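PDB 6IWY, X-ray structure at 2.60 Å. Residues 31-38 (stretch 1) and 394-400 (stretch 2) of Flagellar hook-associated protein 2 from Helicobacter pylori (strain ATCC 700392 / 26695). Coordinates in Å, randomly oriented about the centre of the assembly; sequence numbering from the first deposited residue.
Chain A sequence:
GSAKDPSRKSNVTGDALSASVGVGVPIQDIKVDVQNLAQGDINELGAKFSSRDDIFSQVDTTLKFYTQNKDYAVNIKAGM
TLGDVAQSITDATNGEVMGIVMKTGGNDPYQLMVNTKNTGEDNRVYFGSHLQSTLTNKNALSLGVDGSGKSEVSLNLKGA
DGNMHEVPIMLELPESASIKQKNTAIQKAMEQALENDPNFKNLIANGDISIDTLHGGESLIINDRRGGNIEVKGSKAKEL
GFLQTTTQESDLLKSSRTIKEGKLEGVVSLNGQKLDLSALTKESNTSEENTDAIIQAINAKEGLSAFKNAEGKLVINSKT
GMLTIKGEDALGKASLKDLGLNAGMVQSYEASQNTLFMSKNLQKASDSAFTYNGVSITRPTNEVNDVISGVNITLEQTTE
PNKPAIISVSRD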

ATOM      1  N   LYS A  31     -30.528  21.433 -16.551  1.00 77.74           N
ATOM      2  CA  LYS A  31     -29.746  20.811 -17.628  1.00 77.08           C
ATOM      3  C   LYS A  31     -28.459  20.153 -17.115  1.00 74.68           C
ATOM      4  O   LYS A  31     -27.617  20.824 -16.536  1.00 76.58           O
ATOM      5  CB  LYS A  31     -29.408  21.865 -18.693  1.00 81.92           C
ATOM      6  N   VAL A  32     -28.281  18.853 -17.349  1.00 72.09           N
ATOM      7  CA  VAL A  32     -27.168  18.133 -16.715  1.00 69.82           C
ATOM      8  C   VAL A  32     -26.338  17.258 -17.662  1.00 70.79           C
ATOM      9  O   VAL A  32     -26.739  16.163 -18.052  1.00 70.22           O
ATOM     10  CB  VAL A  32     -27.632  17.311 -15.474  1.00 66.34           C
ATOM     11  CG1 VAL A  32     -26.431  16.791 -14.701  1.00 64.28           C
ATOM     12  CG2 VAL A  32     -28.487  18.170 -14.538  1.00 67.00           C
ATOM     13  N   ASP A  33     -25.166  17.785 -18.017  1.00 74.06           N
ATOM     14  CA  ASP A  33     -24.147  17.070 -18.757  1.00 76.05           C
ATOM     15  C   ASP A  33     -23.438  16.210 -17.731  1.00 72.55           C
ATOM     16  O   ASP A  33     -22.941  16.738 -16.744  1.00 71.52           O
ATOM     17  CB  ASP A  33     -23.164  18.060 -19.393  1.00 81.68           C
ATOM     18  N   VAL A  34     -23.425  14.893 -17.941  1.00 71.86           N
ATOM     19  CA  VAL A  34     -22.770  13.959 -17.018  1.00 69.07           C
ATOM     20  C   VAL A  34     -21.517  13.400 -17.659  1.00 73.20           C
ATOM     21  O   VAL A  34     -21.599  12.528 -18.513  1.00 76.38           O
ATOM     22  CB  VAL A  34     -23.675  12.788 -16.661  1.00 66.10           C
ATOM     23  CG1 VAL A  34     -22.959  11.847 -15.724  1.00 64.07           C
ATOM     24  CG2 VAL A  34     -24.955  13.286 -16.034  1.00 63.41           C
ATOM     25  N   GLN A  35     -20.356  13.898 -17.248  1.00 75.06           N
ATOM     26  CA  GLN A  35     -19.097  13.504 -17.881  1.00 80.55           C
ATOM     27  C   GLN A  35     -18.541  12.195 -17.304  1.00 78.39           C
ATOM     28  O   GLN A  35     -18.105  11.330 -18.049  1.00 81.99           O
ATOM     29  CB  GLN A  35     -18.059  14.635 -17.778  1.00 85.08           C
ATOM     30  CG  GLN A  35     -17.927  15.515 -19.046  1.00 93.70           C
ATOM     31  CD  GLN A  35     -19.071  16.508 -19.229  1.00 93.70           C
ATOM     32  OE1 GLN A  35     -20.021  16.528 -18.445  1.00 88.43           O
ATOM     33  NE2 GLN A  35     -18.980  17.338 -20.276  1.00100.32           N
ATOM     34  N   ASN A  36     -18.555  12.056 -15.978  1.00 73.45           N
ATOM     35  CA  ASN A  36     -18.099  10.820 -15.328  1.00 71.59           C
ATOM     36  C   ASN A  36     -19.036  10.386 -14.208  1.00 65.62           C
ATOM     37  O   ASN A  36     -19.766  11.188 -13.681  1.00 64.10           O
ATOM     38  CB  ASN A  36     -16.669  10.971 -14.802  1.00 73.46           C
ATOM     39  CG  ASN A  36     -15.653  11.178 -15.927  1.00 82.82           C
ATOM     40  OD1 ASN A  36     -15.581  12.263 -16.528  1.00 88.36           O
ATOM     41  ND2 ASN A  36     -14.865  10.135 -16.224  1.00 87.20           N
ATOM     42  N   LEU A  37     -19.024   9.101 -13.892  1.00 64.37           N
ATOM     43  CA  LEU A  37     -19.739   8.553 -12.764  1.00 60.76           C
ATOM     44  C   LEU A  37     -18.747   8.184 -11.679  1.00 59.61           C
ATOM     45  O   LEU A  37     -17.620   7.775 -11.962  1.00 61.95           O
ATOM     46  CB  LEU A  37     -20.459   7.278 -13.169  1.00 62.33           C
ATOM     47  CG  LEU A  37     -21.703   7.365 -14.045  1.00 64.07           C
ATOM     48  CD1 LEU A  37     -22.216   5.950 -14.360  1.00 62.00           C
ATOM     49  CD2 LEU A  37     -22.761   8.197 -13.311  1.00 60.22           C
ATOM     50  N   ALA A  38     -19.180   8.311 -10.439  1.00 57.08           N
ATOM     51  CA  ALA A  38     -18.384   7.893  -9.298  1.00 56.72           C
ATOM     52  C   ALA A  38     -18.255   6.362  -9.299  1.00 57.73           C
ATOM     53  O   ALA A  38     -19.196   5.667  -9.657  1.00 57.50           O
ATOM     54  CB  ALA A  38     -19.027   8.401  -7.970  1.00 55.40           C
ATOM     55  N   THR A 394     -29.602  11.045  -8.537  1.00 65.45           N
ATOM     56  CA  THR A 394     -28.634   9.951  -8.605  1.00 62.96           C
ATOM     57  C   THR A 394     -28.100   9.869 -10.034  1.00 61.05           C
ATOM     58  O   THR A 394     -28.877   9.803 -10.964  1.00 63.07           O
ATOM     59  CB  THR A 394     -29.250   8.596  -8.209  1.00 65.97           C
ATOM     60  OG1 THR A 394     -29.714   8.649  -6.853  1.00 68.61           O
ATOM     61  CG2 THR A 394     -28.215   7.452  -8.365  1.00 63.48           C
ATOM     62  N   LEU A 395     -26.786   9.890 -10.209  1.00 58.97           N
ATOM     63  CA  LEU A 395     -26.215   9.770 -11.530  1.00 59.25           C
ATOM     64  C   LEU A 395     -26.106   8.289 -11.876  1.00 61.20           C
ATOM     65  O   LEU A 395     -25.606   7.489 -11.076  1.00 61.44           O
ATOM     66  CB  LEU A 395     -24.839  10.430 -11.610  1.00 57.98           C
ATOM     67  CG  LEU A 395     -24.762  11.936 -11.322  1.00 59.48           C
ATOM     68  CD1 LEU A 395     -23.378  12.438 -11.662  1.00 59.95           C
ATOM     69  CD2 LEU A 395     -25.828  12.740 -12.074  1.00 61.72           C
ATOM     70  N   GLU A 396     -26.567   7.932 -13.075  1.00 63.77           N
ATOM     71  CA  GLU A 396     -26.541   6.550 -13.537  1.00 66.95           C
ATOM     72  C   GLU A 396     -25.751   6.325 -14.817  1.00 68.58           C
ATOM     73  O   GLU A 396     -25.264   5.211 -15.037  1.00 71.35           O
ATOM     74  CB  GLU A 396     -27.958   6.064 -13.751  1.00 71.03           C
ATOM     75  CG  GLU A 396     -28.689   5.819 -12.461  1.00 74.00           C
ATOM     76  CD  GLU A 396     -30.182   6.044 -12.611  1.00 80.96           C
ATOM     77  OE1 GLU A 396     -30.552   7.106 -13.165  1.00 83.85           O
ATOM     78  OE2 GLU A 396     -30.980   5.169 -12.199  1.00 86.39           O
ATOM     79  N   GLN A 397     -25.667   7.345 -15.677  1.00 67.64           N
ATOM     80  CA  GLN A 397     -24.907   7.234 -16.921  1.00 70.36           C
ATOM     81  C   GLN A 397     -24.310   8.528 -17.396  1.00 69.29           C
ATOM     82  O   GLN A 397     -24.791   9.604 -17.090  1.00 66.42           O
ATOM     83  CB  GLN A 397     -25.782   6.755 -18.052  1.00 75.58           C
ATOM     84  CG  GLN A 397     -26.595   5.555 -17.770  1.00 77.09           C
ATOM     85  CD  GLN A 397     -27.420   5.187 -18.971  1.00 82.60           C
ATOM     86  OE1 GLN A 397     -27.667   6.027 -19.842  1.00 81.37           O
ATOM     87  NE2 GLN A 397     -27.855   3.934 -19.029  1.00 86.69           N
ATOM     88  N   THR A 398     -23.275   8.398 -18.212  1.00 72.97           N
ATOM     89  CA  THR A 398     -22.702   9.549 -18.882  1.00 74.99           C
ATOM     90  C   THR A 398     -23.679  10.028 -19.953  1.00 78.64           C
ATOM     91  O   THR A 398     -24.632   9.318 -20.304  1.00 81.15           O
ATOM     92  CB  THR A 398     -21.313   9.229 -19.479  1.00 79.91           C
ATOM     93  OG1 THR A 398     -21.360   7.986 -20.200  1.00 85.86           O
ATOM     94  CG2 THR A 398     -20.265   9.125 -18.365  1.00 75.43           C
ATOM     95  N   THR A 399     -23.461  11.237 -20.453  1.00 80.15           N
ATOM     96  CA  THR A 399     -24.279  11.771 -21.543  1.00 84.05           C
ATOM     97  C   THR A 399     -23.408  12.147 -22.732  1.00 91.64           C
ATOM     98  O   THR A 399     -22.200  12.310 -22.592  1.00 93.21           O
ATOM     99  CB  THR A 399     -25.057  13.010 -21.094  1.00 80.33           C
ATOM    100  OG1 THR A 399     -24.129  14.029 -20.718  1.00 79.71           O
ATOM    101  CG2 THR A 399     -25.957  12.665 -19.928  1.00 73.37           C
ATOM    102  N   GLU A 400     -24.026  12.290 -23.898  1.00 97.50           N
ATOM    103  CA  GLU A 400     -23.311  12.710 -25.102  1.00106.54           C
ATOM    104  C   GLU A 400     -23.298  14.242 -25.211  1.00107.44           C
ATOM    105  O   GLU A 400     -24.336  14.879 -25.000  1.00103.90           O
ATOM    106  CB  GLU A 400     -23.978  12.107 -26.342  1.00114.19           C
ATOM    107  CG  GLU A 400     -24.030  10.594 -26.331  1.00115.24           C
ATOM    108  CD  GLU A 400     -22.645   9.966 -26.400  1.00119.61           C
ATOM    109  OE1 GLU A 400     -22.105   9.660 -25.306  1.00111.11           O
ATOM    110  OE2 GLU A 400     -22.104   9.800 -27.534  1.00127.78           O
TER

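This is a small, mixed contact between segments far apart in one chain, in which two hydrogen bonds tie the backbone of Val 34 to Thr 399 and a cluster of aliphatic side chains packs beside them. Val 34 lies in a strand, whose extended backbone leaves its amide and carbonyl free to reach a neighbouring segment. Thr 399 answers both groups. Its backbone N donates to Val 34 O at 3.0 Å, with an angle of 152° at the hydrogen, and its side-chain OG1 accepts from Val 34 N, also at 3.0 Å and 158°. Threonine suits this position because, with chi1 at 62° (p) and its CA-to-CB bond directed toward the strand, it places a hydroxyl where a backbone carbonyl might otherwise serve as acceptor. Its methyl is useful too, since Thr 399 CG2 lies 4.0 Å from Val 34 CB. Val 34 O has a second neighbour in Thr 398 CA, 3.2 Å away, in a CA-H...O contact.

The apolar part centres on Leu 395, whose CA-to-CB bond points toward the first stretch. Its CD2 comes within 4.1 Å of Val 34 CG2, while its CB lies 3.5 Å from Leu 37 CD2. The compact, branched valine fills space close to its own backbone, and here its CA-to-CB bond is also directed toward the partner. Leu 37 works differently: its CA-to-CB bond points sideways, but the longer side chain, in the m,t rotamer, brings its end nearer. Leu 37 CD1 thereby approaches Glu 396 O to 3.2 Å, a tight fit of methyl against carbonyl. Thr 398 contributes its methyl in a similar way, CG2 lying 3.1 Å from Gln 35 O. Glu 396 and Gln 397, by contrast, direct their CA-to-CB bonds away, and these polar side chains remain exposed, as suits their chemistry.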